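PDB 3NT8: ancylostoma secreted protein 1 from Necator americanus, which is probably associated with the transition to parasitism by infective hookworm larvae. Local coordinates for residues 139-144 against 186-191. Residues are numbered along the deposited sequence; the frame is centred on the assembly and turned at random.
Sequences NKYTGG and QPMWET
K140 and P187 form a single antiparallel bridge between two loops, a non-hydrogen-bonded pair with CA atoms 3.9 Å apart. Backbone bonds flank it: M188 N donates to N139 O at 2.8 Å, and Y141 N to Q186 O at 2.9 Å. The contact lies in the first half of this two-CAP-domain protein. It joins the loop between helices 129-133 and 147-153, within the first CAP sequence range, to the chain entering strand 190-191.

N139 makes most of the side-chain contact, with its amide laid over one face of the W189 indole. The two planes are 15° apart, so this is a stacked arrangement. CB sits above the six-membered ring, 3.9 Å from its centroid, in a CH-pi contact. ND2 and W189 NE1 come within 3.3 Å of each other; both are donors and do not bond. W189 CG lies between its backbone N and carbonyl carbon (chi1 67°).

ND2 spends its two hydrogens on the 186-191 side. One goes to W189 O at 3.0 Å, with the donor 46° out of that carbonyl plane. The other goes to T191 OG1 at 2.8 Å. The other end of the amide is held by N64, whose ND2 bonds to N139 OD1. Both ends of this buried group therefore have partners, which should fix its rotation over the indole. N64 O also takes a weak hydrogen bond from W189 NE1.

M188 SD lies at the edge of the Y141 ring, near its plane. Helix 147-153 touches both side chains through S150. The M188 chain bends at its last torsion, and CE lies 3.4 Å from N139 O, the same oxygen that accepts M188 N.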
ATOM      1  N   ASN A 139       1.531  13.154   7.098  1.00 23.00           N
ATOM      2  CA  ASN A 139       2.407  12.055   7.441  1.00 22.32           C
ATOM      3  C   ASN A 139       2.873  11.339   6.183  1.00 22.77           C
ATOM      4  O   ASN A 139       3.186  10.139   6.218  1.00 20.38           O
ATOM      5  CB  ASN A 139       1.744  11.098   8.447  1.00 22.85           C
ATOM      6  CG  ASN A 139       0.823  11.823   9.448  1.00 20.67           C
ATOM      7  OD1 ASN A 139       1.200  12.801  10.094  1.00 21.66           O
ATOM      8  ND2 ASN A 139      -0.400  11.348   9.543  1.00 19.14           N
ATOM      9  N   LYS A 140       2.894  12.079   5.060  1.00 21.75           N
ATOM     10  CA  LYS A 140       3.230  11.447   3.776  1.00 23.74           C
ATOM     11  C   LYS A 140       4.696  11.256   3.614  1.00 24.00           C
ATOM     12  O   LYS A 140       5.479  12.139   4.020  1.00 25.05           O
ATOM     13  CB  LYS A 140       2.647  12.201   2.560  1.00 23.54           C
ATOM     14  CG  LYS A 140       1.125  12.106   2.492  1.00 23.95           C
ATOM     15  CD  LYS A 140       0.481  12.962   1.418  1.00 28.67           C
ATOM     16  CE  LYS A 140      -0.994  12.526   1.298  1.00 30.20           C
ATOM     17  NZ  LYS A 140      -1.672  13.506   0.380  1.00 37.34           N
ATOM     18  N   TYR A 141       5.077  10.125   3.008  1.00 24.37           N
ATOM     19  CA  TYR A 141       6.506   9.863   2.700  1.00 25.13           C
ATOM     20  C   TYR A 141       6.923  10.717   1.515  1.00 26.18           C
ATOM     21  O   TYR A 141       6.279  10.679   0.440  1.00 26.36           O
ATOM     22  CB  TYR A 141       6.779   8.389   2.340  1.00 22.23           C
ATOM     23  CG  TYR A 141       8.261   8.103   2.154  1.00 22.61           C
ATOM     24  CD1 TYR A 141       9.086   7.832   3.268  1.00 21.09           C
ATOM     25  CD2 TYR A 141       8.844   8.089   0.889  1.00 19.03           C
ATOM     26  CE1 TYR A 141      10.470   7.559   3.114  1.00 24.21           C
ATOM     27  CE2 TYR A 141      10.210   7.844   0.705  1.00 19.84           C
ATOM     28  CZ  TYR A 141      11.007   7.594   1.828  1.00 23.63           C
ATOM     29  OH  TYR A 141      12.307   7.302   1.690  1.00 25.63           O
ATOM     30  N   THR A 142       8.030  11.438   1.688  1.00 28.58           N
ATOM     31  CA  THR A 142       8.588  12.284   0.619  1.00 29.67           C
ATOM     32  C   THR A 142      10.094  12.049   0.523  1.00 30.99           C
ATOM     33  O   THR A 142      10.781  12.675  -0.302  1.00 32.33           O
ATOM     34  CB  THR A 142       8.311  13.789   0.839  1.00 29.01           C
ATOM     35  OG1 THR A 142       8.616  14.148   2.196  1.00 30.84           O
ATOM     36  CG2 THR A 142       6.875  14.149   0.484  1.00 29.81           C
ATOM     37  N   GLY A 143      10.596  11.130   1.342  1.00 30.39           N
ATOM     38  CA  GLY A 143      12.018  10.848   1.376  1.00 31.32           C
ATOM     39  C   GLY A 143      12.649  11.902   2.242  1.00 31.91           C
ATOM     40  O   GLY A 143      12.342  11.976   3.446  1.00 32.42           O
ATOM     41  N   GLY A 144      13.450  12.780   1.630  1.00 31.55           N
ATOM     42  CA  GLY A 144      14.326  13.638   2.408  1.00 30.53           C
ATOM     43  C   GLY A 144      14.849  13.006   3.696  1.00 29.22           C
ATOM     44  O   GLY A 144      14.838  13.680   4.732  1.00 30.14           O
ATOM     45  N   GLN A 186       2.615   8.465  -0.198  1.00 25.57           N
ATOM     46  CA  GLN A 186       1.724   7.563   0.585  1.00 24.95           C
ATOM     47  C   GLN A 186       1.909   7.880   2.073  1.00 25.04           C
ATOM     48  O   GLN A 186       3.039   8.078   2.512  1.00 24.99           O
ATOM     49  CB  GLN A 186       2.088   6.099   0.343  1.00 25.35           C
ATOM     50  CG  GLN A 186       1.454   5.067   1.326  1.00 26.36           C
ATOM     51  CD  GLN A 186       1.936   3.640   1.066  1.00 30.81           C
ATOM     52  OE1 GLN A 186       3.078   3.295   1.435  1.00 33.86           O
ATOM     53  NE2 GLN A 186       1.099   2.813   0.422  1.00 25.92           N
ATOM     54  N   PRO A 187       0.806   7.991   2.833  1.00 24.92           N
ATOM     55  CA  PRO A 187       0.903   8.301   4.251  1.00 24.61           C
ATOM     56  C   PRO A 187       1.491   7.142   5.030  1.00 22.82           C
ATOM     57  O   PRO A 187       1.105   5.977   4.840  1.00 24.15           O
ATOM     58  CB  PRO A 187      -0.529   8.581   4.676  1.00 24.41           C
ATOM     59  CG  PRO A 187      -1.400   8.032   3.526  1.00 26.53           C
ATOM     60  CD  PRO A 187      -0.559   8.178   2.313  1.00 25.26           C
ATOM     61  N   MET A 188       2.461   7.474   5.873  1.00 21.00           N
ATOM     62  CA  MET A 188       3.091   6.461   6.732  1.00 20.22           C
ATOM     63  C   MET A 188       2.041   5.935   7.711  1.00 19.65           C
ATOM     64  O   MET A 188       2.046   4.749   8.035  1.00 19.99           O
ATOM     65  CB  MET A 188       4.304   7.036   7.434  1.00 19.95           C
ATOM     66  CG  MET A 188       5.441   7.222   6.466  1.00 17.59           C
ATOM     67  SD  MET A 188       6.931   7.944   7.093  1.00 22.14           S
ATOM     68  CE  MET A 188       6.368   9.636   7.366  1.00 11.71           C
ATOM     69  N   TRP A 189       1.101   6.816   8.097  1.00 18.68           N
ATOM     70  CA  TRP A 189      -0.032   6.444   8.960  1.00 18.84           C
ATOM     71  C   TRP A 189      -1.135   7.497   8.772  1.00 20.07           C
ATOM     72  O   TRP A 189      -0.897   8.649   8.299  1.00 18.72           O
ATOM     73  CB  TRP A 189       0.400   6.323  10.486  1.00 16.85           C
ATOM     74  CG  TRP A 189       0.798   7.671  11.107  1.00 17.58           C
ATOM     75  CD1 TRP A 189      -0.040   8.587  11.738  1.00 18.54           C
ATOM     76  CD2 TRP A 189       2.116   8.246  11.174  1.00 16.78           C
ATOM     77  NE1 TRP A 189       0.684   9.667  12.206  1.00 15.25           N
ATOM     78  CE2 TRP A 189       2.008   9.482  11.876  1.00 17.77           C
ATOM     79  CE3 TRP A 189       3.379   7.829  10.740  1.00 13.46           C
ATOM     80  CZ2 TRP A 189       3.103  10.321  12.080  1.00 17.08           C
ATOM     81  CZ3 TRP A 189       4.471   8.652  10.987  1.00 17.17           C
ATOM     82  CH2 TRP A 189       4.320   9.902  11.620  1.00 17.16           C
ATOM     83  N   GLU A 190      -2.334   7.154   9.229  1.00 21.94           N
ATOM     84  CA  GLU A 190      -3.442   8.107   9.128  1.00 23.48           C
ATOM     85  C   GLU A 190      -3.627   8.824  10.418  1.00 21.83           C
ATOM     86  O   GLU A 190      -3.625   8.226  11.476  1.00 22.38           O
ATOM     87  CB  GLU A 190      -4.724   7.398   8.682  1.00 24.33           C
ATOM     88  CG  GLU A 190      -4.682   7.026   7.184  1.00 30.78           C
ATOM     89  CD  GLU A 190      -5.985   6.441   6.661  1.00 34.41           C
ATOM     90  OE1 GLU A 190      -6.561   5.531   7.306  1.00 36.95           O
ATOM     91  OE2 GLU A 190      -6.411   6.900   5.577  1.00 39.00           O
ATOM     92  N   THR A 191      -3.733  10.139  10.344  1.00 23.58           N
ATOM     93  CA  THR A 191      -3.996  10.950  11.557  1.00 22.05           C
ATOM     94  C   THR A 191      -5.379  10.547  12.161  1.00 22.74           C
ATOM     95  O   THR A 191      -6.408  10.509  11.460  1.00 22.55           O
ATOM     96  CB  THR A 191      -3.852  12.477  11.268  1.00 22.43           C
ATOM     97  OG1 THR A 191      -2.625  12.750  10.589  1.00 17.03           O
ATOM     98  CG2 THR A 191      -3.833  13.290  12.534  1.00 21.94           C
TER